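Interleukin-20 receptor subunit beta (Homo sapiens, PDB 6DF3) pairs with IL20RA to form a receptor for IL-19, IL-20 and IL-24, and with IL22RA1 to form one for IL-20 and IL-24. Local coordinates at residues C[18-23]-C[32-37]; C[70-75]-C[176-181]; C[130-135]-C[182-187]; C[156-161]-C[167-172]. The protein carries 1 engineered substitution. One frame throughout, in Å; residues are numbered along the deposited sequence.

Interaction 1: C[18-23]-C[32-37]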
loop_
_atom_site.group_PDB
_atom_site.type_symbol
_atom_site.label_atom_id
_atom_site.label_comp_id
_atom_site.label_asym_id
_atom_site.label_seq_id
_atom_site.Cartn_x
_atom_site.Cartn_y
_atom_site.Cartn_z
ATOM N N LEU C 18 -12.473 21.791 -1.777
ATOM C CA LEU C 18 -12.204 23.093 -2.392
ATOM C C LEU C 18 -13.536 23.802 -2.544
ATOM O O LEU C 18 -14.536 23.114 -2.789
ATOM C CB LEU C 18 -11.519 22.931 -3.743
ATOM C CG LEU C 18 -11.236 24.216 -4.548
ATOM C CD1 LEU C 18 -10.201 25.010 -3.793
ATOM C CD2 LEU C 18 -10.761 23.874 -5.943
ATOM N N MET C 19 -13.574 25.136 -2.342
ATOM C CA MET C 19 -14.860 25.950 -2.229
ATOM C C MET C 19 -14.600 27.291 -2.813
ATOM O O MET C 19 -13.474 27.744 -2.784
ATOM C CB MET C 19 -15.373 26.207 -0.803
ATOM C CG MET C 19 -15.655 24.919 -0.023
ATOM S SD MET C 19 -16.026 25.056 1.765
ATOM C CE MET C 19 -14.988 26.448 2.231
ATOM N N TRP C 20 -15.635 27.873 -3.386
ATOM C CA TRP C 20 -15.542 29.173 -4.022
ATOM C C TRP C 20 -16.935 29.809 -3.966
ATOM O O TRP C 20 -17.904 29.122 -3.686
ATOM C CB TRP C 20 -14.974 29.032 -5.451
ATOM C CG TRP C 20 -15.713 28.042 -6.319
ATOM C CD1 TRP C 20 -16.767 28.311 -7.087
ATOM C CD2 TRP C 20 -15.443 26.640 -6.496
ATOM N NE1 TRP C 20 -17.200 27.192 -7.735
ATOM C CE2 TRP C 20 -16.403 26.144 -7.395
ATOM C CE3 TRP C 20 -14.493 25.768 -5.990
ATOM C CZ2 TRP C 20 -16.450 24.793 -7.805
ATOM C CZ3 TRP C 20 -14.537 24.414 -6.376
ATOM C CH2 TRP C 20 -15.508 23.945 -7.292
ATOM N N SER C 21 -17.030 31.116 -4.211
ATOM C CA SER C 21 -18.327 31.768 -4.349
ATOM C C SER C 21 -18.908 31.442 -5.733
ATOM O O SER C 21 -18.176 31.388 -6.700
ATOM C CB SER C 21 -18.224 33.291 -4.259
ATOM O OG SER C 21 -17.462 33.669 -3.156
ATOM N N PRO C 22 -20.231 31.258 -5.816
ATOM C CA PRO C 22 -20.789 30.936 -7.109
ATOM C C PRO C 22 -20.754 32.116 -8.057
ATOM O O PRO C 22 -20.922 33.258 -7.635
ATOM C CB PRO C 22 -22.241 30.574 -6.775
ATOM C CG PRO C 22 -22.533 31.345 -5.537
ATOM C CD PRO C 22 -21.268 31.223 -4.757
ATOM N N VAL C 23 -20.558 31.828 -9.327
ATOM C CA VAL C 23 -20.594 32.843 -10.349
ATOM C C VAL C 23 -22.043 33.092 -10.730
ATOM O O VAL C 23 -22.802 32.143 -10.943
ATOM C CB VAL C 23 -19.775 32.426 -11.565
ATOM C CG1 VAL C 23 -20.008 33.361 -12.743
ATOM C CG2 VAL C 23 -18.308 32.378 -11.151
ATOM N N TYR C 32 -18.607 24.029 -13.137
ATOM C CA TYR C 32 -17.239 24.392 -12.750
ATOM C C TYR C 32 -16.279 23.267 -13.110
ATOM O O TYR C 32 -16.675 22.113 -13.051
ATOM C CB TYR C 32 -17.183 24.658 -11.217
ATOM C CG TYR C 32 -18.097 25.753 -10.780
ATOM C CD1 TYR C 32 -17.768 27.070 -11.021
ATOM C CD2 TYR C 32 -19.330 25.475 -10.167
ATOM C CE1 TYR C 32 -18.620 28.103 -10.676
ATOM C CE2 TYR C 32 -20.189 26.510 -9.793
ATOM C CZ TYR C 32 -19.818 27.828 -10.059
ATOM O OH TYR C 32 -20.635 28.881 -9.749
ATOM N N SER C 33 -15.019 23.573 -13.408
ATOM C CA SER C 33 -13.960 22.526 -13.579
ATOM C C SER C 33 -12.801 22.850 -12.685
ATOM O O SER C 33 -12.389 24.011 -12.604
ATOM C CB SER C 33 -13.480 22.419 -15.028
ATOM O OG SER C 33 -14.617 22.309 -15.874
ATOM N N VAL C 34 -12.305 21.832 -11.997
ATOM C CA VAL C 34 -11.146 21.983 -11.138
ATOM C C VAL C 34 -9.894 21.243 -11.658
ATOM O O VAL C 34 -10.007 20.113 -12.085
ATOM C CB VAL C 34 -11.448 21.478 -9.740
ATOM C CG1 VAL C 34 -10.228 21.627 -8.860
ATOM C CG2 VAL C 34 -12.648 22.210 -9.189
ATOM N N GLU C 35 -8.721 21.887 -11.580
ATOM C CA GLU C 35 -7.461 21.219 -11.896
ATOM C C GLU C 35 -6.431 21.477 -10.801
ATOM O O GLU C 35 -6.606 22.416 -10.046
ATOM C CB GLU C 35 -6.937 21.718 -13.210
ATOM C CG GLU C 35 -7.844 21.299 -14.339
ATOM C CD GLU C 35 -7.312 21.734 -15.696
ATOM O OE1 GLU C 35 -6.406 22.601 -15.747
ATOM O OE2 GLU C 35 -7.837 21.224 -16.725
ATOM N N TYR C 36 -5.381 20.640 -10.719
ATOM C CA TYR C 36 -4.367 20.748 -9.642
ATOM C C TYR C 36 -2.994 20.455 -10.155
ATOM O O TYR C 36 -2.838 19.904 -11.262
ATOM C CB TYR C 36 -4.683 19.752 -8.520
ATOM C CG TYR C 36 -4.545 18.258 -8.885
ATOM C CD1 TYR C 36 -5.541 17.594 -9.500
ATOM C CD2 TYR C 36 -3.375 17.555 -8.623
ATOM C CE1 TYR C 36 -5.450 16.228 -9.826
ATOM C CE2 TYR C 36 -3.220 16.204 -8.958
ATOM C CZ TYR C 36 -4.272 15.547 -9.551
ATOM O OH TYR C 36 -4.140 14.257 -9.948
ATOM N N GLN C 37 -2.017 20.887 -9.386
ATOM C CA GLN C 37 -0.620 20.506 -9.495
ATOM C C GLN C 37 -0.126 20.178 -8.109
ATOM O O GLN C 37 -0.405 20.918 -7.141
ATOM C CB GLN C 37 0.249 21.722 -9.840
ATOM C CG GLN C 37 -0.068 22.290 -11.181
ATOM C CD GLN C 37 0.893 23.387 -11.612
ATOM O OE1 GLN C 37 1.229 24.255 -10.813
ATOM N NE2 GLN C 37 1.258 23.395 -12.869
#

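Interaction 2: C[70-75]-C[176-181]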
loop_
_atom_site.group_PDB
_atom_site.type_symbol
_atom_site.label_atom_id
_atom_site.label_comp_id
_atom_site.label_asym_id
_atom_site.label_seq_id
_atom_site.Cartn_x
_atom_site.Cartn_y
_atom_site.Cartn_z
ATOM N N THR C 70 -2.433 13.342 -2.898
ATOM C CA THR C 70 -1.965 11.962 -2.623
ATOM C C THR C 70 -0.557 11.920 -2.118
ATOM O O THR C 70 0.083 10.825 -1.965
ATOM C CB THR C 70 -2.031 11.107 -3.897
ATOM O OG1 THR C 70 -1.414 11.807 -4.911
ATOM C CG2 THR C 70 -3.464 10.843 -4.363
ATOM N N ALA C 71 -0.074 13.099 -1.764
ATOM C CA ALA C 71 1.172 13.229 -1.079
ATOM C C ALA C 71 1.126 14.397 -0.039
ATOM O O ALA C 71 0.433 15.413 -0.208
ATOM C CB ALA C 71 2.259 13.454 -2.092
ATOM N N THR C 72 1.967 14.301 0.970
ATOM C CA THR C 72 2.060 15.360 2.008
ATOM C C THR C 72 3.074 16.439 1.506
ATOM O O THR C 72 4.180 16.575 2.003
ATOM C CB THR C 72 2.392 14.737 3.365
ATOM O OG1 THR C 72 1.421 13.706 3.641
ATOM C CG2 THR C 72 2.343 15.743 4.499
ATOM N N VAL C 73 2.648 17.176 0.491
ATOM C CA VAL C 73 3.361 18.279 -0.095
ATOM C C VAL C 73 2.282 19.347 -0.479
ATOM O O VAL C 73 1.051 19.016 -0.549
ATOM C CB VAL C 73 4.150 17.841 -1.367
ATOM C CG1 VAL C 73 5.116 16.689 -1.092
ATOM C CG2 VAL C 73 3.225 17.432 -2.501
ATOM N N PRO C 74 2.709 20.625 -0.704
ATOM C CA PRO C 74 1.737 21.637 -1.099
ATOM C C PRO C 74 1.271 21.446 -2.523
ATOM O O PRO C 74 2.086 21.177 -3.375
ATOM C CB PRO C 74 2.497 23.008 -0.983
ATOM C CG PRO C 74 3.963 22.620 -0.925
ATOM C CD PRO C 74 4.072 21.163 -0.508
ATOM N N TYR C 75 -0.017 21.695 -2.751
ATOM C CA TYR C 75 -0.719 21.538 -3.996
ATOM C C TYR C 75 -1.339 22.902 -4.393
ATOM O O TYR C 75 -1.912 23.580 -3.569
ATOM C CB TYR C 75 -1.875 20.506 -3.827
ATOM C CG TYR C 75 -1.498 19.092 -4.051
ATOM C CD1 TYR C 75 -0.885 18.379 -3.040
ATOM C CD2 TYR C 75 -1.759 18.449 -5.260
ATOM C CE1 TYR C 75 -0.499 17.031 -3.215
ATOM C CE2 TYR C 75 -1.370 17.101 -5.462
ATOM C CZ TYR C 75 -0.740 16.380 -4.437
ATOM O OH TYR C 75 -0.389 15.031 -4.525
ATOM N N LYS C 176 -0.507 8.616 10.083
ATOM C CA LYS C 176 0.879 8.356 9.651
ATOM C C LYS C 176 1.358 9.304 8.514
ATOM O O LYS C 176 2.451 9.846 8.598
ATOM C CB LYS C 176 1.012 6.913 9.231
ATOM C CG LYS C 176 2.455 6.475 9.049
ATOM C CD LYS C 176 2.562 4.988 8.765
ATOM C CE LYS C 176 2.310 4.177 10.025
ATOM N NZ LYS C 176 2.564 2.748 9.711
ATOM N N ALA C 177 0.513 9.566 7.508
ATOM C CA ALA C 177 0.876 10.420 6.385
ATOM C C ALA C 177 1.346 11.846 6.717
ATOM O O ALA C 177 2.048 12.458 5.887
ATOM C CB ALA C 177 -0.250 10.529 5.419
ATOM N N ILE C 178 0.942 12.359 7.897
ATOM C CA ILE C 178 1.304 13.717 8.336
ATOM C C ILE C 178 2.026 13.785 9.692
ATOM O O ILE C 178 2.570 14.836 10.044
ATOM C CB ILE C 178 0.035 14.615 8.291
ATOM C CG1 ILE C 178 -0.990 14.207 9.347
ATOM C CG2 ILE C 178 -0.627 14.494 6.919
ATOM C CD1 ILE C 178 -2.329 14.908 9.213
ATOM N N GLY C 179 2.061 12.673 10.431
ATOM C CA GLY C 179 2.846 12.592 11.640
ATOM C C GLY C 179 2.157 13.239 12.829
ATOM O O GLY C 179 2.812 13.595 13.803
ATOM N N ARG C 180 0.830 13.325 12.778
ATOM C CA ARG C 180 0.051 14.119 13.728
ATOM C C ARG C 180 -0.987 13.248 14.400
ATOM O O ARG C 180 -1.497 12.330 13.782
ATOM C CB ARG C 180 -0.604 15.337 13.055
ATOM C CG ARG C 180 0.405 16.426 12.687
ATOM C CD ARG C 180 -0.278 17.632 12.009
ATOM N NE ARG C 180 -1.473 18.017 12.770
ATOM C CZ ARG C 180 -2.660 18.412 12.295
ATOM N NH1 ARG C 180 -2.926 18.506 10.993
ATOM N NH2 ARG C 180 -3.610 18.697 13.169
ATOM N N TYR C 181 -1.209 13.547 15.693
ATOM C CA TYR C 181 -2.312 13.029 16.517
ATOM C C TYR C 181 -3.292 14.180 16.772
ATOM O O TYR C 181 -2.852 15.361 16.854
ATOM C CB TYR C 181 -1.807 12.563 17.912
ATOM C CG TYR C 181 -0.679 11.534 17.894
ATOM C CD1 TYR C 181 0.664 11.932 17.649
ATOM C CD2 TYR C 181 -0.947 10.167 18.095
ATOM C CE1 TYR C 181 1.708 10.999 17.582
ATOM C CE2 TYR C 181 0.094 9.209 18.056
ATOM C CZ TYR C 181 1.421 9.632 17.808
ATOM O OH TYR C 181 2.450 8.716 17.738
#

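Interaction 3: C[130-135]-C[182-187]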
loop_
_atom_site.group_PDB
_atom_site.type_symbol
_atom_site.label_atom_id
_atom_site.label_comp_id
_atom_site.label_asym_id
_atom_site.label_seq_id
_atom_site.Cartn_x
_atom_site.Cartn_y
_atom_site.Cartn_z
ATOM N N GLU C 130 -5.242 5.722 12.519
ATOM C CA GLU C 130 -5.126 4.785 13.653
ATOM C C GLU C 130 -5.576 5.486 14.981
ATOM O O GLU C 130 -5.389 6.739 15.163
ATOM C CB GLU C 130 -3.684 4.274 13.784
ATOM C CG GLU C 130 -3.236 3.310 12.687
ATOM C CD GLU C 130 -1.714 3.070 12.694
ATOM O OE1 GLU C 130 -1.249 2.389 13.643
ATOM O OE2 GLU C 130 -0.987 3.592 11.779
ATOM N N PHE C 131 -6.166 4.672 15.874
ATOM C CA PHE C 131 -6.742 5.134 17.171
ATOM C C PHE C 131 -5.899 4.640 18.340
ATOM O O PHE C 131 -5.570 3.438 18.435
ATOM C CB PHE C 131 -8.190 4.666 17.393
ATOM C CG PHE C 131 -9.155 5.173 16.368
ATOM C CD1 PHE C 131 -9.326 4.500 15.160
ATOM C CD2 PHE C 131 -9.889 6.366 16.584
ATOM C CE1 PHE C 131 -10.223 4.971 14.196
ATOM C CE2 PHE C 131 -10.803 6.841 15.631
ATOM C CZ PHE C 131 -10.959 6.154 14.431
ATOM N N LEU C 132 -5.539 5.600 19.184
ATOM C CA LEU C 132 -4.980 5.385 20.502
ATOM C C LEU C 132 -6.075 5.493 21.535
ATOM O O LEU C 132 -6.817 6.454 21.571
ATOM C CB LEU C 132 -3.992 6.481 20.802
ATOM C CG LEU C 132 -2.745 6.069 21.528
ATOM C CD1 LEU C 132 -1.627 6.189 20.507
ATOM C CD2 LEU C 132 -2.498 6.922 22.791
ATOM N N VAL C 133 -6.169 4.513 22.403
ATOM C CA VAL C 133 -7.175 4.518 23.464
ATOM C C VAL C 133 -6.426 4.356 24.766
ATOM O O VAL C 133 -5.676 3.406 24.930
ATOM C CB VAL C 133 -8.238 3.414 23.280
ATOM C CG1 VAL C 133 -9.336 3.527 24.329
ATOM C CG2 VAL C 133 -8.856 3.526 21.891
ATOM N N ALA C 134 -6.594 5.325 25.658
ATOM C CA ALA C 134 -6.034 5.268 27.009
ATOM C C ALA C 134 -7.155 4.863 27.901
ATOM O O ALA C 134 -8.283 5.383 27.763
ATOM C CB ALA C 134 -5.485 6.617 27.455
ATOM N N TYR C 135 -6.853 3.894 28.776
ATOM C CA TYR C 135 -7.774 3.497 29.815
ATOM C C TYR C 135 -7.074 3.087 31.124
ATOM O O TYR C 135 -5.917 2.629 31.128
ATOM C CB TYR C 135 -8.708 2.385 29.315
ATOM C CG TYR C 135 -8.080 1.029 28.967
ATOM C CD1 TYR C 135 -7.909 -0.018 29.923
ATOM C CD2 TYR C 135 -7.722 0.776 27.660
ATOM C CE1 TYR C 135 -7.346 -1.241 29.534
ATOM C CE2 TYR C 135 -7.179 -0.420 27.275
ATOM C CZ TYR C 135 -6.995 -1.417 28.176
ATOM O OH TYR C 135 -6.454 -2.527 27.576
ATOM N N SER C 182 -4.579 13.821 16.900
ATOM C CA SER C 182 -5.614 14.695 17.479
ATOM C C SER C 182 -5.507 14.867 19.020
ATOM O O SER C 182 -4.775 14.159 19.711
ATOM C CB SER C 182 -7.032 14.188 17.168
ATOM O OG SER C 182 -7.470 13.151 18.036
ATOM N N ALA C 183 -6.279 15.818 19.536
ATOM C CA ALA C 183 -6.534 15.956 20.973
ATOM C C ALA C 183 -7.271 14.701 21.424
ATOM O O ALA C 183 -7.910 14.037 20.605
ATOM C CB ALA C 183 -7.410 17.199 21.254
ATOM N N PHE C 184 -7.215 14.396 22.719
ATOM C CA PHE C 184 -8.060 13.339 23.288
ATOM C C PHE C 184 -9.527 13.756 23.278
ATOM O O PHE C 184 -9.837 14.938 23.334
ATOM C CB PHE C 184 -7.606 12.966 24.704
ATOM C CG PHE C 184 -6.389 12.093 24.713
ATOM C CD1 PHE C 184 -6.516 10.688 24.612
ATOM C CD2 PHE C 184 -5.114 12.649 24.749
ATOM C CE1 PHE C 184 -5.397 9.864 24.594
ATOM C CE2 PHE C 184 -3.984 11.818 24.732
ATOM C CZ PHE C 184 -4.127 10.423 24.666
ATOM N N SER C 185 -10.429 12.785 23.172
ATOM C CA SER C 185 -11.860 13.039 23.352
ATOM C C SER C 185 -12.160 13.251 24.851
ATOM O O SER C 185 -11.279 13.035 25.708
ATOM C CB SER C 185 -12.683 11.852 22.860
ATOM O OG SER C 185 -12.422 10.708 23.686
ATOM N N GLN C 186 -13.405 13.609 25.159
ATOM C CA GLN C 186 -13.852 13.669 26.553
ATOM C C GLN C 186 -13.664 12.293 27.235
ATOM O O GLN C 186 -13.978 11.257 26.639
ATOM C CB GLN C 186 -15.337 14.071 26.624
ATOM C CG GLN C 186 -15.600 15.579 26.608
ATOM C CD GLN C 186 -15.908 16.164 27.990
ATOM O OE1 GLN C 186 -16.118 15.432 28.971
ATOM N NE2 GLN C 186 -15.948 17.494 28.064
ATOM N N THR C 187 -13.154 12.289 28.470
ATOM C CA THR C 187 -13.092 11.064 29.258
ATOM C C THR C 187 -14.504 10.617 29.597
ATOM O O THR C 187 -15.349 11.419 29.980
ATOM C CB THR C 187 -12.274 11.207 30.554
ATOM O OG1 THR C 187 -10.922 11.497 30.227
ATOM C CG2 THR C 187 -12.281 9.899 31.379
#

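Interaction 4: C[156-161]-C[167-172]. Unlike the reference sequence in segment 167-172: Glu172 (reference Gln).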
loop_
_atom_site.group_PDB
_atom_site.type_symbol
_atom_site.label_atom_id
_atom_site.label_comp_id
_atom_site.label_asym_id
_atom_site.label_seq_id
_atom_site.Cartn_x
_atom_site.Cartn_y
_atom_site.Cartn_z
ATOM N N VAL C 156 -14.982 -3.128 19.875
ATOM C CA VAL C 156 -13.811 -3.811 20.360
ATOM C C VAL C 156 -13.711 -3.832 21.922
ATOM O O VAL C 156 -13.902 -2.827 22.597
ATOM C CB VAL C 156 -12.570 -3.160 19.754
ATOM C CG1 VAL C 156 -11.307 -3.799 20.299
ATOM C CG2 VAL C 156 -12.604 -3.314 18.243
ATOM N N HIS C 157 -13.443 -5.022 22.461
ATOM C CA HIS C 157 -13.008 -5.233 23.845
ATOM C C HIS C 157 -11.726 -4.474 24.218
ATOM O O HIS C 157 -10.723 -4.518 23.501
ATOM C CB HIS C 157 -12.752 -6.701 24.015
ATOM C CG HIS C 157 -12.431 -7.115 25.411
ATOM N ND1 HIS C 157 -11.137 -7.266 25.856
ATOM C CD2 HIS C 157 -13.230 -7.449 26.449
ATOM C CE1 HIS C 157 -11.153 -7.666 27.114
ATOM N NE2 HIS C 157 -12.412 -7.761 27.507
ATOM N N LEU C 158 -11.781 -3.763 25.337
ATOM C CA LEU C 158 -10.611 -3.111 25.968
ATOM C C LEU C 158 -9.979 -3.881 27.140
ATOM O O LEU C 158 -8.786 -4.175 27.146
ATOM C CB LEU C 158 -11.035 -1.759 26.536
ATOM C CG LEU C 158 -11.415 -0.702 25.533
ATOM C CD1 LEU C 158 -11.801 0.524 26.351
ATOM C CD2 LEU C 158 -10.260 -0.442 24.583
ATOM N N GLU C 159 -10.787 -4.138 28.153
ATOM C CA GLU C 159 -10.319 -4.703 29.399
ATOM C C GLU C 159 -11.519 -5.414 30.041
ATOM O O GLU C 159 -12.665 -4.999 29.847
ATOM C CB GLU C 159 -9.730 -3.581 30.283
ATOM C CG GLU C 159 -9.192 -3.984 31.671
ATOM C CD GLU C 159 -8.160 -5.096 31.561
ATOM O OE1 GLU C 159 -7.062 -4.892 30.994
ATOM O OE2 GLU C 159 -8.468 -6.208 31.982
ATOM N N THR C 160 -11.263 -6.525 30.736
ATOM C CA THR C 160 -12.249 -7.084 31.660
ATOM C C THR C 160 -12.004 -6.410 32.996
ATOM O O THR C 160 -10.868 -6.324 33.457
ATOM C CB THR C 160 -12.162 -8.627 31.808
ATOM O OG1 THR C 160 -12.655 -9.221 30.603
ATOM C CG2 THR C 160 -13.003 -9.135 33.007
ATOM N N MET C 161 -13.085 -5.978 33.630
ATOM C CA MET C 161 -13.001 -5.088 34.767
ATOM C C MET C 161 -13.032 -5.898 36.026
ATOM O O MET C 161 -13.481 -7.031 35.999
ATOM C CB MET C 161 -14.175 -4.119 34.732
ATOM C CG MET C 161 -14.190 -3.271 33.457
ATOM S SD MET C 161 -15.358 -1.896 33.497
ATOM C CE MET C 161 -16.905 -2.803 33.691
ATOM N N TYR C 167 -13.946 2.514 35.836
ATOM C CA TYR C 167 -12.888 2.471 34.828
ATOM C C TYR C 167 -13.157 3.607 33.860
ATOM O O TYR C 167 -14.305 3.802 33.449
ATOM C CB TYR C 167 -12.903 1.141 34.072
ATOM C CG TYR C 167 -12.178 -0.032 34.749
ATOM C CD1 TYR C 167 -12.694 -0.638 35.903
ATOM C CD2 TYR C 167 -10.989 -0.556 34.203
ATOM C CE1 TYR C 167 -12.040 -1.715 36.506
ATOM C CE2 TYR C 167 -10.327 -1.630 34.778
ATOM C CZ TYR C 167 -10.851 -2.213 35.930
ATOM O OH TYR C 167 -10.188 -3.274 36.497
ATOM N N CYS C 168 -12.114 4.353 33.498
ATOM C CA CYS C 168 -12.280 5.547 32.665
ATOM C C CYS C 168 -11.507 5.443 31.363
ATOM O O CYS C 168 -10.483 4.776 31.299
ATOM C CB CYS C 168 -11.901 6.812 33.439
ATOM S SG CYS C 168 -12.935 7.065 34.906
ATOM N N VAL C 169 -12.011 6.101 30.329
ATOM C CA VAL C 169 -11.483 5.948 28.950
ATOM C C VAL C 169 -11.570 7.235 28.081
ATOM O O VAL C 169 -12.579 7.933 28.109
ATOM C CB VAL C 169 -12.231 4.802 28.205
ATOM C CG1 VAL C 169 -11.971 3.450 28.857
ATOM C CG2 VAL C 169 -13.744 5.049 28.185
ATOM N N LYS C 170 -10.513 7.512 27.317
ATOM C CA LYS C 170 -10.525 8.559 26.322
ATOM C C LYS C 170 -9.752 8.021 25.085
ATOM O O LYS C 170 -8.925 7.100 25.220
ATOM C CB LYS C 170 -9.862 9.835 26.845
ATOM C CG LYS C 170 -8.425 9.605 27.285
ATOM C CD LYS C 170 -7.724 10.845 27.782
ATOM C CE LYS C 170 -6.268 10.543 28.111
ATOM N NZ LYS C 170 -5.528 11.769 28.516
ATOM N N ALA C 171 -9.999 8.637 23.931
ATOM C CA ALA C 171 -9.463 8.186 22.641
ATOM C C ALA C 171 -9.009 9.352 21.760
ATOM O O ALA C 171 -9.593 10.440 21.754
ATOM C CB ALA C 171 -10.495 7.349 21.898
ATOM N N GLU C 172 -8.001 9.066 20.964
ATOM C CA GLU C 172 -7.227 10.023 20.210
ATOM C C GLU C 172 -7.034 9.378 18.832
ATOM O O GLU C 172 -7.133 8.157 18.702
ATOM C CB GLU C 172 -5.887 10.060 20.942
ATOM C CG GLU C 172 -4.947 11.191 20.668
ATOM C CD GLU C 172 -3.522 10.920 21.174
ATOM O OE1 GLU C 172 -2.758 11.903 21.317
ATOM O OE2 GLU C 172 -3.131 9.756 21.421
#

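Interaction 1: C[18-23]-C[32-37]
Trp20 drives the edge of its indole into the face of Tyr32, and this T-shaped pair is the dense part of the contact. The five-membered ring and the phenol have centroids 4.3 Å apart and planes at 66°, and Trp20 NE1 sits over the centre of the Tyr32 ring, 3.3 Å from Tyr32 CD1. With CG held between the backbone N and the carbonyl carbon (chi1 53°), the indole swings inward across the gap; Trp20 CZ2, on the six-membered ring, lies 3.5 Å from Tyr32 CB, and the next atom, Trp20 CH2, rests 3.8 Å from Val34 CG2. These residues fill the interior of the first fibronectin type III domain, where the strand 15-19 and the residues that follow it face strand 31-37 of the opposing sheet. Leu18 and Val34 extend the packing tip to tip, and Val79 and Ala81 of strand 74-83 pack against Trp20 and Tyr32, respectively. Toward the solvent the contact thins out. Pro22, an exposed residue, merely brushes the phenol oxygen, but next to it the Val23 backbone N donates to Tyr32 OH at 3.0 Å and 159°, arriving at the ring's rim close to its plane. A leucine in place of Tyr32 would probably strand that Val23 N-H without its acceptor and deprive the Trp20 edge of the flat face it abuts.

Interaction 2: C[70-75]-C[176-181]
Thr72 reaches across the elbow between the two fibronectin type III domains and bonds to the backbone at Ala177. The side chains of Thr72 and Ile178 cross there at about a right angle; Ile178 meets Thr72 with its CG2 methyl, and the CG1 arm leads away. That methyl comes 4.0 Å from Thr72 CG2. The hydroxyl of Thr72 donates to the Ala177 carbonyl, with OG1 and Ala177 O only 2.6 Å apart. The approach is not a planar one: the C=O...OG1 angle is 132°, and the hydroxyl stands above the carbonyl plane, 47° out of it. The methyl of Thr72 lies anti to the backbone N, with OG1 on the other branch beside that N (chi1 -54°); this torsion turns OG1 to the carbonyl, and the Ile178 CG2 methyl lies beside both branches.

Thr72 is the centre of an inverse gamma turn, with a weak bond from Val73 N to Ala71 O, and its side chain points toward the second domain. On the other side of the junction, Ala177 and Ile178 lie in the turn leading to strand 180-181, where Gly179 and Arg180 form a G1 bulge opposite Val175. Arg99 NE also bonds to Thr72 OG1, which is therefore gripped twice in a buried place. A chain of another protein packs on Thr72 here, in keeping with the ligand-binding elbow of type II cytokine receptors. Behind the turn, the first segment braces itself: Thr70 N donates to Tyr75 OH at 3.1 Å.

Interaction 3: C[130-135]-C[182-187]
On the outer face of the four-stranded sheet of the second fibronectin type III domain, Phe184, from the irregular stretch within the broken last strand 180-189, reaches over strand 167-175 to touch Leu132 and Ala134 on the strand beyond it. The two segments are not neighbours in the sheet and share no hydrogen bond across the contact; a single ring carries it. Phe184 CZ comes 4.3 Å from Leu132 CD2, and Phe184 CE1 lies 4.3 Å from Ala134 CB. Both aliphatic groups meet the ring obliquely, and at these distances the touch is light. Phe184 has CG anti to its own carbonyl carbon (chi1 -77°), and this lays the phenyl back across the sheet, still partly exposed.

The Phe184 ring is sandwiched between two side chains of strand 167-175: Lys170, in a cation-pi contact on one face, and Glu172, where the reference sequence has glutamine, on the other. The backbones of Leu132 and Ala134 are bonded to Glu172 and Lys170. The serines on either side of the Ala183-Phe184 pair hold the segment down: Thr173 N bonds to Ser182 OG and Ala171 N to Ser185 OG. Ser182 OG also donates to Ala183 O, 2.8 Å away, with the donor tilted 29° from the carbonyl plane. The backbone from Ser182 to Thr187 follows an extended, polyproline II-like course. With two serines bonded to the adjacent strand and an aromatic ring set against a basic side chain, the sequence Tyr181-Ser182-Ala183-Phe184-Ser185 is reminiscent of the WSXWS motif of class I cytokine receptors, with Tyr181 and Phe184 at the tryptophan positions.

Interaction 4: C[156-161]-C[167-172]
Leu158 is the first residue of strand 156-160 to meet the other segment: its CD1 methyl lies 3.9 Å from Val169 CG1, the two side chains crossing at a slant inside the core. Just before it, the backbone of His157 bonds to a chain of another protein. Glu159, the next residue, offers only its aliphatic part. Glu159 CG is 4.1 Å from Tyr167 CE2, and the chain then bends at chi2 (55°); the carboxylate and phenol planes are 30° apart. Thr160 points the other way, where its hydroxyl shares a weak bond with His157 NE2.

The two strands belong to opposite sheets of the second fibronectin type III sandwich, their axes 10.1 Å apart. The short connection between them carries a tyrosine corner: Tyr167, at the start of its strand, sends its OH back to Glu162 N, five residues earlier, and this pins the turn. Cys168, next along, is in a disulfide with Cys189.

Met161 ends the walk and covers one face of the tyrosine. Its CG stands 3.9 Å from the centroid of the Tyr167 ring, nearly on the ring normal, in a CH-pi contact, and its CB is 3.7 Å from Tyr167 CE1. Met161 SD, set beside the ring by chi1 (-60°) and an extended chi2, makes a Met-aromatic contact, 4.3 Å from the Tyr167 ring centroid and oblique to it. With an alanine in place of Tyr167, Glu162 N would probably lose its hydroxyl partner and a gap would open beneath the Met161 side chain.

From the N terminus, interaction 1 closes first, over the short loop 24-31, and joins the two sheets of the first domain. Interaction 2 opens next, from the same domain, and closes about a hundred residues later, tying the elbow ends of the two domains together. It touches interaction 1 where Tyr36 and Gln37 meet Tyr75. Interaction 3 opens inside that loop and closes after it, so the two cross, both using strand 180-189. Interaction 4 is nested within both: its own loop, 162-166, links opposite sheets of the second domain, and its strand 167-175 runs between the two strands of interaction 3, whose centre lies about 10 Å away.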